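Local coordinates for phosphoribulokinase (Rhodobacter sphaeroides, PDB 1A7J), which catalyses the ATP-dependent phosphorylation of D-ribulose 5-phosphate to D-ribulose 1,5-bisphosphate in the Calvin cycle, at residues P6-T11 against H23-I28; A74-E79 against R94-V99; A179-I184 against N216-R221; S248-S253 against I261-N266. All coordinates share one frame; numbering follows the deposited sequence.

Interaction 1: residues P6-T11 against H23-I28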
loop_
_atom_site.group_PDB
_atom_site.type_symbol
_atom_site.label_atom_id
_atom_site.label_comp_id
_atom_site.label_asym_id
_atom_site.label_seq_id
_atom_site.Cartn_x
_atom_site.Cartn_y
_atom_site.Cartn_z
ATOM N N PRO A 6 -0.651 17.959 5.074
ATOM C CA PRO A 6 0.092 16.870 4.433
ATOM C C PRO A 6 -0.672 15.534 4.314
ATOM O O PRO A 6 -1.492 15.174 5.171
ATOM C CB PRO A 6 1.354 16.762 5.282
ATOM C CG PRO A 6 0.933 17.239 6.628
ATOM C CD PRO A 6 -0.077 18.315 6.389
ATOM N N ILE A 7 -0.546 14.932 3.136
ATOM C CA ILE A 7 -1.032 13.584 2.900
ATOM C C ILE A 7 0.165 12.639 2.797
ATOM O O ILE A 7 1.091 12.908 2.043
ATOM C CB ILE A 7 -1.825 13.514 1.601
ATOM C CG1 ILE A 7 -2.654 14.772 1.431
ATOM C CG2 ILE A 7 -2.773 12.367 1.641
ATOM C CD1 ILE A 7 -3.203 14.928 0.041
ATOM N N ILE A 8 0.177 11.600 3.636
ATOM C CA ILE A 8 1.144 10.486 3.589
ATOM C C ILE A 8 0.526 9.283 2.880
ATOM O O ILE A 8 -0.583 8.868 3.210
ATOM C CB ILE A 8 1.536 10.040 5.013
ATOM C CG1 ILE A 8 2.315 11.158 5.697
ATOM C CG2 ILE A 8 2.382 8.748 4.962
ATOM C CD1 ILE A 8 2.491 10.929 7.146
ATOM N N SER A 9 1.294 8.647 2.002
ATOM C CA SER A 9 0.748 7.658 1.074
ATOM C C SER A 9 1.639 6.431 0.958
ATOM O O SER A 9 2.719 6.503 0.367
ATOM C CB SER A 9 0.581 8.304 -0.300
ATOM O OG SER A 9 -0.014 7.425 -1.234
ATOM N N VAL A 10 1.160 5.311 1.510
ATOM C CA VAL A 10 1.805 3.996 1.449
ATOM C C VAL A 10 1.184 3.148 0.334
ATOM O O VAL A 10 -0.017 2.898 0.327
ATOM C CB VAL A 10 1.609 3.251 2.786
ATOM C CG1 VAL A 10 2.328 1.934 2.766
ATOM C CG2 VAL A 10 2.076 4.111 3.956
ATOM N N THR A 11 1.979 2.744 -0.645
ATOM C CA THR A 11 1.434 1.969 -1.754
ATOM C C THR A 11 2.145 0.630 -1.888
ATOM O O THR A 11 3.290 0.489 -1.450
ATOM C CB THR A 11 1.544 2.720 -3.068
ATOM O OG1 THR A 11 0.903 1.972 -4.097
ATOM C CG2 THR A 11 2.971 2.861 -3.457
ATOM N N HIS A 23 -0.466 -0.162 12.205
ATOM C CA HIS A 23 -0.168 -0.131 13.646
ATOM C C HIS A 23 1.054 0.735 13.918
ATOM O O HIS A 23 1.051 1.544 14.834
ATOM C CB HIS A 23 0.054 -1.570 14.173
ATOM C CG HIS A 23 -0.424 -1.802 15.584
ATOM N ND1 HIS A 23 0.337 -2.468 16.526
ATOM C CD2 HIS A 23 -1.592 -1.497 16.199
ATOM C CE1 HIS A 23 -0.337 -2.555 17.659
ATOM N NE2 HIS A 23 -1.511 -1.976 17.489
ATOM N N THR A 24 2.018 0.669 13.013
ATOM C CA THR A 24 3.236 1.451 13.105
ATOM C C THR A 24 2.977 2.951 12.983
ATOM O O THR A 24 3.427 3.738 13.821
ATOM C CB THR A 24 4.226 1.036 12.024
ATOM O OG1 THR A 24 4.388 -0.388 12.039
ATOM C CG2 THR A 24 5.555 1.682 12.283
ATOM N N PHE A 25 2.238 3.365 11.962
ATOM C CA PHE A 25 1.917 4.783 11.842
ATOM C C PHE A 25 1.058 5.264 13.010
ATOM O O PHE A 25 1.388 6.250 13.662
ATOM C CB PHE A 25 1.251 5.050 10.503
ATOM C CG PHE A 25 2.224 5.180 9.372
ATOM C CD1 PHE A 25 2.913 6.359 9.174
ATOM C CD2 PHE A 25 2.463 4.112 8.508
ATOM C CE1 PHE A 25 3.817 6.477 8.124
ATOM C CE2 PHE A 25 3.368 4.225 7.456
ATOM C CZ PHE A 25 4.041 5.407 7.265
ATOM N N ASP A 26 0.079 4.451 13.386
ATOM C CA ASP A 26 -0.731 4.726 14.569
ATOM C C ASP A 26 0.185 5.036 15.753
ATOM O O ASP A 26 0.150 6.138 16.288
ATOM C CB ASP A 26 -1.626 3.518 14.908
ATOM C CG ASP A 26 -2.824 3.372 13.963
ATOM O OD1 ASP A 26 -3.171 4.364 13.283
ATOM O OD2 ASP A 26 -3.446 2.280 13.926
ATOM N N GLN A 27 1.126 4.123 16.008
ATOM C CA GLN A 27 2.133 4.242 17.074
ATOM C C GLN A 27 2.886 5.572 17.018
ATOM O O GLN A 27 3.346 6.076 18.036
ATOM C CB GLN A 27 3.152 3.092 16.980
ATOM C CG GLN A 27 2.783 1.821 17.744
ATOM C CD GLN A 27 3.714 0.638 17.437
ATOM O OE1 GLN A 27 4.756 0.461 18.071
ATOM N NE2 GLN A 27 3.304 -0.202 16.499
ATOM N N ILE A 28 3.043 6.120 15.822
ATOM C CA ILE A 28 3.788 7.353 15.663
ATOM C C ILE A 28 2.887 8.582 15.795
ATOM O O ILE A 28 3.241 9.529 16.487
ATOM C CB ILE A 28 4.532 7.362 14.313
ATOM C CG1 ILE A 28 5.544 6.229 14.277
ATOM C CG2 ILE A 28 5.284 8.647 14.118
ATOM C CD1 ILE A 28 5.807 5.794 12.892
#
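Phe-25 reaches from helix 21-32 onto strand 7-11 and sets its ring against two branched residues, Ile-8 and Val-10. Its CG lies anti to the carbonyl carbon (chi1 -81°), which carries the ring off the helix so that its far end, CE1, CZ and CE2, does the touching. The tighter touch is Val-10 CG2 to Phe-25 CE2 at 3.7 Å, with the same methyl 4.1 Å from Phe-25 CZ; the two side chains come from opposite directions. Val-10 presents that methyl because CG1 takes the place anti to the backbone N (chi1 -177°), leaving CG2 beside the N. On Ile-8 the touching branch is again CG2, which sits 4.1 Å from Phe-25 CE1. Both methyls come obliquely from the same side of the ring plane, Ile-8 toward the CE1 flank and Val-10 toward the CE2 flank.

Other apolar side chains surround the ring: Phe-129 meets it with planes at about 45°, and Ile-152 and Ile-280 also touch it. No hydrogen bond crosses between the two segments. The strand, the loop with the predicted ATP-binding residues Gly-12 to Thr-20, and the helix after it form the beta-loop-alpha unit of a P-loop kinase.

Interaction 2: residues A74-E79 against R94-V99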
loop_
_atom_site.group_PDB
_atom_site.type_symbol
_atom_site.label_atom_id
_atom_site.label_comp_id
_atom_site.label_asym_id
_atom_site.label_seq_id
_atom_site.Cartn_x
_atom_site.Cartn_y
_atom_site.Cartn_z
ATOM N N ALA A 74 -10.665 -0.853 -12.509
ATOM C CA ALA A 74 -11.370 -1.480 -11.404
ATOM C C ALA A 74 -11.317 -0.616 -10.157
ATOM O O ALA A 74 -11.546 -1.115 -9.061
ATOM C CB ALA A 74 -10.798 -2.860 -11.114
ATOM N N ASN A 75 -11.017 0.676 -10.318
ATOM C CA ASN A 75 -10.870 1.537 -9.149
ATOM C C ASN A 75 -11.381 2.957 -9.342
ATOM O O ASN A 75 -11.121 3.597 -10.349
ATOM C CB ASN A 75 -9.404 1.565 -8.713
ATOM C CG ASN A 75 -8.955 0.252 -8.124
ATOM O OD1 ASN A 75 -9.159 -0.004 -6.947
ATOM N ND2 ASN A 75 -8.393 -0.621 -8.961
ATOM N N GLU A 76 -12.024 3.476 -8.314
ATOM C CA GLU A 76 -12.512 4.833 -8.352
ATOM C C GLU A 76 -11.337 5.792 -8.294
ATOM O O GLU A 76 -11.179 6.566 -7.347
ATOM C CB GLU A 76 -13.459 5.068 -7.175
ATOM C CG GLU A 76 -14.820 4.433 -7.348
ATOM C CD GLU A 76 -15.460 4.784 -8.681
ATOM O OE1 GLU A 76 -15.109 5.830 -9.280
ATOM O OE2 GLU A 76 -16.340 4.033 -9.134
ATOM N N LEU A 77 -10.514 5.775 -9.327
ATOM C CA LEU A 77 -9.225 6.416 -9.196
ATOM C C LEU A 77 -9.296 7.930 -9.077
ATOM O O LEU A 77 -8.702 8.491 -8.163
ATOM C CB LEU A 77 -8.303 5.998 -10.342
ATOM C CG LEU A 77 -7.333 4.827 -10.123
ATOM C CD1 LEU A 77 -5.986 5.204 -10.702
ATOM C CD2 LEU A 77 -7.174 4.524 -8.647
ATOM N N LYS A 78 -10.081 8.582 -9.934
ATOM C CA LYS A 78 -10.133 10.050 -9.947
ATOM C C LYS A 78 -10.920 10.638 -8.780
ATOM O O LYS A 78 -10.757 11.808 -8.439
ATOM C CB LYS A 78 -10.702 10.568 -11.268
ATOM N N GLU A 79 -11.810 9.836 -8.205
ATOM C CA GLU A 79 -12.419 10.183 -6.936
ATOM C C GLU A 79 -11.342 10.208 -5.865
ATOM O O GLU A 79 -11.250 11.171 -5.106
ATOM C CB GLU A 79 -13.502 9.172 -6.584
ATOM C CG GLU A 79 -14.912 9.725 -6.673
ATOM C CD GLU A 79 -15.252 10.607 -5.493
ATOM O OE1 GLU A 79 -15.294 10.077 -4.362
ATOM O OE2 GLU A 79 -15.433 11.831 -5.688
ATOM N N ARG A 94 -14.087 12.573 1.522
ATOM C CA ARG A 94 -14.930 11.435 1.859
ATOM C C ARG A 94 -14.095 10.172 1.920
ATOM O O ARG A 94 -12.943 10.180 1.491
ATOM C CB ARG A 94 -16.033 11.273 0.816
ATOM C CG ARG A 94 -16.652 12.583 0.337
ATOM C CD ARG A 94 -16.626 12.681 -1.179
ATOM N NE ARG A 94 -17.377 11.592 -1.803
ATOM C CZ ARG A 94 -17.818 11.601 -3.061
ATOM N NH1 ARG A 94 -17.588 12.647 -3.847
ATOM N NH2 ARG A 94 -18.491 10.559 -3.539
ATOM N N THR A 95 -14.661 9.117 2.509
ATOM C CA THR A 95 -14.113 7.761 2.419
ATOM C C THR A 95 -15.183 6.710 2.640
ATOM O O THR A 95 -16.206 6.983 3.243
ATOM C CB THR A 95 -13.028 7.497 3.458
ATOM O OG1 THR A 95 -12.140 8.615 3.517
ATOM C CG2 THR A 95 -12.237 6.271 3.073
ATOM N N ARG A 96 -14.972 5.532 2.068
ATOM C CA ARG A 96 -15.778 4.361 2.369
ATOM C C ARG A 96 -15.023 3.466 3.339
ATOM O O ARG A 96 -13.866 3.732 3.697
ATOM C CB ARG A 96 -16.032 3.555 1.100
ATOM C CG ARG A 96 -17.445 3.589 0.585
ATOM C CD ARG A 96 -17.455 3.956 -0.893
ATOM N NE ARG A 96 -16.609 3.099 -1.719
ATOM C CZ ARG A 96 -16.771 2.956 -3.029
ATOM N NH1 ARG A 96 -17.825 3.496 -3.625
ATOM N NH2 ARG A 96 -15.938 2.199 -3.728
ATOM N N THR A 97 -15.681 2.382 3.725
ATOM C CA THR A 97 -14.991 1.200 4.193
ATOM C C THR A 97 -15.539 0.029 3.417
ATOM O O THR A 97 -16.643 0.077 2.860
ATOM C CB THR A 97 -15.193 0.945 5.697
ATOM O OG1 THR A 97 -16.577 0.723 5.975
ATOM C CG2 THR A 97 -14.722 2.120 6.495
ATOM N N TYR A 98 -14.702 -0.981 3.291
ATOM C CA TYR A 98 -15.091 -2.193 2.620
ATOM C C TYR A 98 -14.398 -3.342 3.368
ATOM O O TYR A 98 -14.706 -3.551 4.549
ATOM C CB TYR A 98 -14.694 -2.089 1.142
ATOM C CG TYR A 98 -14.935 -3.331 0.324
ATOM C CD1 TYR A 98 -16.209 -3.850 0.156
ATOM C CD2 TYR A 98 -13.862 -4.020 -0.244
ATOM C CE1 TYR A 98 -16.405 -5.031 -0.557
ATOM C CE2 TYR A 98 -14.045 -5.202 -0.951
ATOM C CZ TYR A 98 -15.313 -5.705 -1.099
ATOM O OH TYR A 98 -15.463 -6.912 -1.743
ATOM N N VAL A 99 -13.308 -3.870 2.796
ATOM C CA VAL A 99 -12.682 -5.155 3.181
ATOM C C VAL A 99 -13.226 -5.944 4.397
ATOM O O VAL A 99 -13.166 -5.490 5.550
ATOM C CB VAL A 99 -11.151 -4.997 3.307
ATOM C CG1 VAL A 99 -10.801 -3.900 4.316
ATOM C CG2 VAL A 99 -10.524 -6.343 3.684
#
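Glu-79 and Arg-94 meet where the first turn of helix 77-90 faces the short strand 94-95, which pairs antiparallel with 119-120 beside the P-loop kinase core. This is the tight part of the contact. Glu-79 OE2 stands 2.9 Å from Arg-94 NH1 in a salt bridge, while OE1 lies over the centre of the guanidinium, 3.2 Å above its plane. The carboxylate therefore sits on a face of the arginine, the two planes 44° apart, and the attraction is one of charges alone, with no N-H aimed at the oxygen. Bends at chi2 and chi3 (60°) turn the arginine chain so that this face meets the acid, and the guanidinium also makes a cation-pi contact with Trp-118. Both partners remain partly exposed, so solvent probably weakens the pairing. A leucine in place of Arg-94 would probably leave the Glu-79 carboxylate without its counter-charge and Trp-118 without its cation.

Toward Arg-96 the contact turns loose, although that residue is buried. Glu-76 CG comes no nearer than 4.4 Å to Arg-96 NH2, oblique to the guanidinium, and each side chain finds its polar partners elsewhere. Glu-76, the N-cap residue of helix 77-90, makes a salt bridge to Arg-46. Arg-96 lies against Phe-115 in a cation-pi contact and gives weak hydrogen bonds to the carbonyls of Ala-43 and His-45. The opposite charges of this pair stay apart, Glu-76 OE2 being 5.7 Å from Arg-96 NH2.

Interaction 3: residues A179-I184 against N216-R221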
loop_
_atom_site.group_PDB
_atom_site.type_symbol
_atom_site.label_atom_id
_atom_site.label_comp_id
_atom_site.label_asym_id
_atom_site.label_seq_id
_atom_site.Cartn_x
_atom_site.Cartn_y
_atom_site.Cartn_z
ATOM N N ALA A 179 -7.971 -21.509 -12.086
ATOM C CA ALA A 179 -6.961 -22.126 -11.241
ATOM C C ALA A 179 -5.948 -21.069 -10.851
ATOM O O ALA A 179 -5.803 -20.075 -11.566
ATOM C CB ALA A 179 -6.262 -23.261 -11.992
ATOM N N VAL A 180 -5.156 -21.353 -9.817
ATOM C CA VAL A 180 -4.254 -20.351 -9.261
ATOM C C VAL A 180 -3.260 -19.842 -10.297
ATOM O O VAL A 180 -2.946 -18.651 -10.328
ATOM C CB VAL A 180 -3.500 -20.878 -8.019
ATOM C CG1 VAL A 180 -4.293 -20.537 -6.754
ATOM C CG2 VAL A 180 -3.275 -22.380 -8.131
ATOM N N THR A 181 -2.934 -20.695 -11.260
ATOM C CA THR A 181 -2.020 -20.304 -12.320
ATOM C C THR A 181 -2.659 -19.227 -13.182
ATOM O O THR A 181 -2.016 -18.242 -13.540
ATOM C CB THR A 181 -1.649 -21.494 -13.192
ATOM O OG1 THR A 181 -2.759 -22.400 -13.234
ATOM C CG2 THR A 181 -0.420 -22.209 -12.631
ATOM N N ASP A 182 -3.956 -19.370 -13.419
ATOM C CA ASP A 182 -4.685 -18.467 -14.298
ATOM C C ASP A 182 -5.072 -17.196 -13.569
ATOM O O ASP A 182 -5.195 -16.154 -14.192
ATOM C CB ASP A 182 -5.932 -19.157 -14.870
ATOM C CG ASP A 182 -5.631 -19.973 -16.118
ATOM O OD1 ASP A 182 -5.634 -19.394 -17.231
ATOM O OD2 ASP A 182 -5.352 -21.184 -15.989
ATOM N N VAL A 183 -5.219 -17.284 -12.248
ATOM C CA VAL A 183 -5.511 -16.122 -11.403
ATOM C C VAL A 183 -4.233 -15.317 -11.220
ATOM O O VAL A 183 -4.268 -14.109 -11.002
ATOM C CB VAL A 183 -6.054 -16.552 -10.000
ATOM C CG1 VAL A 183 -5.538 -15.655 -8.913
ATOM C CG2 VAL A 183 -7.557 -16.476 -9.970
ATOM N N ILE A 184 -3.106 -16.010 -11.220
ATOM C CA ILE A 184 -1.828 -15.376 -10.969
ATOM C C ILE A 184 -1.323 -14.677 -12.238
ATOM O O ILE A 184 -1.031 -13.479 -12.207
ATOM C CB ILE A 184 -0.834 -16.432 -10.412
ATOM C CG1 ILE A 184 -0.932 -16.468 -8.895
ATOM C CG2 ILE A 184 0.579 -16.143 -10.807
ATOM C CD1 ILE A 184 -0.674 -15.162 -8.281
ATOM N N ASN A 216 9.222 -21.967 -6.297
ATOM C CA ASN A 216 7.920 -22.264 -6.852
ATOM C C ASN A 216 6.910 -21.782 -5.863
ATOM O O ASN A 216 6.616 -22.488 -4.920
ATOM C CB ASN A 216 7.743 -23.772 -7.059
ATOM C CG ASN A 216 6.313 -24.148 -7.431
ATOM O OD1 ASN A 216 5.410 -23.292 -7.476
ATOM N ND2 ASN A 216 6.114 -25.418 -7.778
ATOM N N PRO A 217 6.325 -20.587 -6.085
ATOM C CA PRO A 217 5.299 -20.007 -5.204
ATOM C C PRO A 217 3.994 -20.800 -5.074
ATOM O O PRO A 217 3.132 -20.460 -4.249
ATOM C CB PRO A 217 5.049 -18.637 -5.820
ATOM C CG PRO A 217 6.300 -18.315 -6.528
ATOM C CD PRO A 217 6.801 -19.604 -7.068
ATOM N N PHE A 218 3.804 -21.785 -5.950
ATOM C CA PHE A 218 2.505 -22.427 -6.062
ATOM C C PHE A 218 2.317 -23.624 -5.120
ATOM O O PHE A 218 1.183 -24.015 -4.859
ATOM C CB PHE A 218 2.224 -22.833 -7.517
ATOM C CG PHE A 218 2.218 -21.683 -8.478
ATOM C CD1 PHE A 218 1.088 -20.900 -8.635
ATOM C CD2 PHE A 218 3.370 -21.332 -9.162
ATOM C CE1 PHE A 218 1.114 -19.777 -9.444
ATOM C CE2 PHE A 218 3.390 -20.221 -9.973
ATOM C CZ PHE A 218 2.262 -19.438 -10.106
ATOM N N ILE A 219 3.411 -24.222 -4.642
ATOM C CA ILE A 219 3.342 -25.277 -3.625
ATOM C C ILE A 219 3.897 -24.806 -2.293
ATOM O O ILE A 219 4.481 -25.595 -1.543
ATOM C CB ILE A 219 4.144 -26.526 -4.022
ATOM C CG1 ILE A 219 5.566 -26.130 -4.419
ATOM C CG2 ILE A 219 3.452 -27.252 -5.151
ATOM C CD1 ILE A 219 6.617 -27.167 -4.013
ATOM N N ALA A 220 3.776 -23.508 -2.028
ATOM C CA ALA A 220 4.261 -22.944 -0.778
ATOM C C ALA A 220 3.261 -23.287 0.265
ATOM O O ALA A 220 2.088 -22.934 0.167
ATOM C CB ALA A 220 4.389 -21.485 -0.861
ATOM N N ARG A 221 3.717 -24.049 1.233
ATOM C CA ARG A 221 2.826 -24.569 2.224
ATOM C C ARG A 221 2.466 -23.492 3.220
ATOM O O ARG A 221 1.415 -23.570 3.832
ATOM C CB ARG A 221 3.480 -25.763 2.915
ATOM C CG ARG A 221 2.457 -26.800 3.447
ATOM C CD ARG A 221 3.108 -28.204 3.636
ATOM N NE ARG A 221 2.890 -29.007 2.427
ATOM C CZ ARG A 221 2.716 -30.340 2.432
ATOM N NH1 ARG A 221 3.077 -31.080 3.499
ATOM N NH2 ARG A 221 2.298 -30.963 1.309
#
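Phe-218 brings the larger share of the buried surface, laying one corner of its ring against the first turns of helix 180-195. Its partners there are Ile-184 and Thr-181, which come at the ring from different directions. Ile-184 sits at the edge: CG2 is 3.8 Å from Phe-218 CZ, CG1 is 3.9 Å from Phe-218 CE1, and CB lies in the ring plane. Thr-181 instead places its CG2 methyl 4.3 Å above one face, shifted toward the rim. With CG anti to its carbonyl carbon (chi1 -60°), Phe-218 points its ring across to the helix.

The loop that carries the phenylalanine, between strands 204-210 and 229-235, contains an Asx turn at Asn-216. Asn-216 OD1 accepts a 2.7 Å hydrogen bond from Phe-218 N, the donor lying above the amide carbonyl plane, and this ties down the backbone N of the residue that carries the ring. Helix 158-168 supplies further packing, since Trp-162 meets the Phe-218 ring at about 45° and also touches Ile-184. Near the ring edge lies Val-180 O, 4.3 Å from Phe-218 CE1; that carbonyl already accepts the helical hydrogen bond from Ile-184 N. The Ile-184 side chain, for its part, lies about 4 Å from that of Arg-187, a residue of the catalytic site.

Interaction 4: residues S248-S253 against I261-N266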
loop_
_atom_site.group_PDB
_atom_site.type_symbol
_atom_site.label_atom_id
_atom_site.label_comp_id
_atom_site.label_asym_id
_atom_site.label_seq_id
_atom_site.Cartn_x
_atom_site.Cartn_y
_atom_site.Cartn_z
ATOM N N SER A 248 23.470 1.372 13.727
ATOM C CA SER A 248 23.771 1.217 15.145
ATOM C C SER A 248 22.514 0.821 15.870
ATOM O O SER A 248 22.543 0.005 16.784
ATOM C CB SER A 248 24.271 2.522 15.742
ATOM O OG SER A 248 25.645 2.451 16.055
ATOM N N MET A 249 21.410 1.443 15.498
ATOM C CA MET A 249 20.202 1.264 16.249
ATOM C C MET A 249 19.540 -0.047 15.858
ATOM O O MET A 249 19.353 -0.916 16.696
ATOM C CB MET A 249 19.267 2.453 16.019
ATOM C CG MET A 249 19.807 3.766 16.573
ATOM S SD MET A 249 19.627 3.945 18.338
ATOM C CE MET A 249 17.931 3.951 18.483
ATOM N N ILE A 250 19.323 -0.256 14.568
ATOM C CA ILE A 250 18.761 -1.511 14.130
ATOM C C ILE A 250 19.806 -2.588 14.126
ATOM O O ILE A 250 20.722 -2.591 13.315
ATOM C CB ILE A 250 18.160 -1.417 12.752
ATOM C CG1 ILE A 250 17.136 -0.277 12.715
ATOM C CG2 ILE A 250 17.486 -2.748 12.424
ATOM C CD1 ILE A 250 16.779 0.154 11.346
ATOM N N HIS A 251 19.677 -3.503 15.066
ATOM C CA HIS A 251 20.653 -4.546 15.210
ATOM C C HIS A 251 20.545 -5.554 14.086
ATOM O O HIS A 251 19.547 -6.248 13.973
ATOM C CB HIS A 251 20.445 -5.237 16.538
ATOM C CG HIS A 251 21.390 -6.363 16.770
ATOM N ND1 HIS A 251 20.974 -7.677 16.840
ATOM C CD2 HIS A 251 22.737 -6.379 16.927
ATOM C CE1 HIS A 251 22.024 -8.457 17.035
ATOM N NE2 HIS A 251 23.106 -7.695 17.088
ATOM N N GLY A 252 21.646 -5.769 13.390
ATOM C CA GLY A 252 21.678 -6.804 12.381
ATOM C C GLY A 252 21.733 -6.251 10.963
ATOM O O GLY A 252 21.831 -7.017 9.994
ATOM N N SER A 253 21.682 -4.928 10.839
ATOM C CA SER A 253 21.572 -4.289 9.551
ATOM C C SER A 253 22.931 -3.963 8.969
ATOM O O SER A 253 23.923 -3.883 9.683
ATOM C CB SER A 253 20.770 -3.020 9.704
ATOM O OG SER A 253 21.416 -2.176 10.622
ATOM N N ILE A 261 19.476 0.453 3.039
ATOM C CA ILE A 261 19.871 -0.323 4.201
ATOM C C ILE A 261 19.095 -1.638 4.185
ATOM O O ILE A 261 17.904 -1.643 3.840
ATOM C CB ILE A 261 19.574 0.476 5.504
ATOM C CG1 ILE A 261 20.102 -0.273 6.743
ATOM C CG2 ILE A 261 18.115 0.732 5.612
ATOM C CD1 ILE A 261 20.178 0.576 8.020
ATOM N N VAL A 262 19.785 -2.759 4.402
ATOM C CA VAL A 262 19.088 -4.033 4.583
ATOM C C VAL A 262 18.900 -4.343 6.067
ATOM O O VAL A 262 19.824 -4.244 6.852
ATOM C CB VAL A 262 19.828 -5.200 3.901
ATOM C CG1 VAL A 262 18.977 -6.439 3.949
ATOM C CG2 VAL A 262 20.136 -4.840 2.466
ATOM N N VAL A 263 17.706 -4.772 6.433
ATOM C CA VAL A 263 17.309 -4.822 7.819
ATOM C C VAL A 263 16.607 -6.155 8.060
ATOM O O VAL A 263 15.740 -6.528 7.285
ATOM C CB VAL A 263 16.393 -3.606 8.059
ATOM C CG1 VAL A 263 15.089 -3.979 8.708
ATOM C CG2 VAL A 263 17.129 -2.578 8.894
ATOM N N PRO A 264 17.036 -6.957 9.054
ATOM C CA PRO A 264 16.270 -8.174 9.333
ATOM C C PRO A 264 14.758 -7.951 9.361
ATOM O O PRO A 264 14.301 -6.937 9.874
ATOM C CB PRO A 264 16.796 -8.617 10.690
ATOM C CG PRO A 264 17.962 -7.711 10.998
ATOM C CD PRO A 264 18.317 -6.992 9.752
ATOM N N GLY A 265 13.991 -8.932 8.869
ATOM C CA GLY A 265 12.562 -8.753 8.616
ATOM C C GLY A 265 11.714 -8.647 9.861
ATOM O O GLY A 265 10.628 -8.081 9.850
ATOM N N ASN A 266 12.244 -9.167 10.957
ATOM C CA ASN A 266 11.607 -9.062 12.255
ATOM C C ASN A 266 11.813 -7.699 12.895
ATOM O O ASN A 266 11.249 -7.434 13.956
ATOM C CB ASN A 266 12.105 -10.167 13.185
ATOM C CG ASN A 266 13.610 -10.295 13.180
ATOM O OD1 ASN A 266 14.208 -10.759 12.201
ATOM N ND2 ASN A 266 14.240 -9.898 14.278
#
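Ser-253 lies against three consecutive residues of strand 260-264, and its side chain can be followed outward atom by atom. CB sits 3.2 Å from Val-262 O and 3.8 Å from Val-263 CG2, with Ile-261 CD1 and CG1 a little beyond. At the tip, OG is 4.0 Å from Ile-261 CD1, a van der Waals touch only. The chi1 of 59° puts OG between the backbone N and the carbonyl carbon, and from there it turns back to its own segment and donates a 2.8 Å hydrogen bond to Ile-250 O, tilted 23° from that carbonyl's plane.

This bond spans the type II beta turn from Ile-250 to Ser-253, which follows helix 243-249 and leads into strand 254-257. Gly-252 takes the positive phi (109°) usual at the third position of such a turn, and the Pro-264 ring lies against this part of the backbone, its CD 3.5 Å from Gly-252 O. At the other end of the turn, Ile-250 CG2 meets Val-263 CG2 at 3.6 Å, the two side chains crossing nearly at right angles. Replacing Ser-253 with an alanine would probably leave Ile-250 O without this donor and the turn less firmly pinned.

Ser-253 CA also makes a CA-H...O contact with Val-262 O, but no conventional hydrogen bond links the two segments. The hydroxyl is spent within the turn, so what joins turn to strand is mostly the shape fit of methyls and the proline ring.

Overall arrangement
Interactions 1 and 4 both reach the eight-stranded mixed sheet, 1 at a central parallel strand and 4 at its antiparallel end, with centres 21 Å apart; helix 268-284 touches side chains of both. Interaction 1 is wholly buried and apolar, whereas interaction 4 is partly buried and mixes methyl packing with backbone carbonyls. Interactions 2 and 3 lie off that sheet, at different distances from catalytic-site residues: the Arg-96 side chain is about 8 Å from that of Asp-42, while that of Ile-184 lies next to Arg-187. Interaction 2 alone relies on charge across its segments; interaction 3 rests on one aromatic ring at a partly exposed helix start. None of the four touches another.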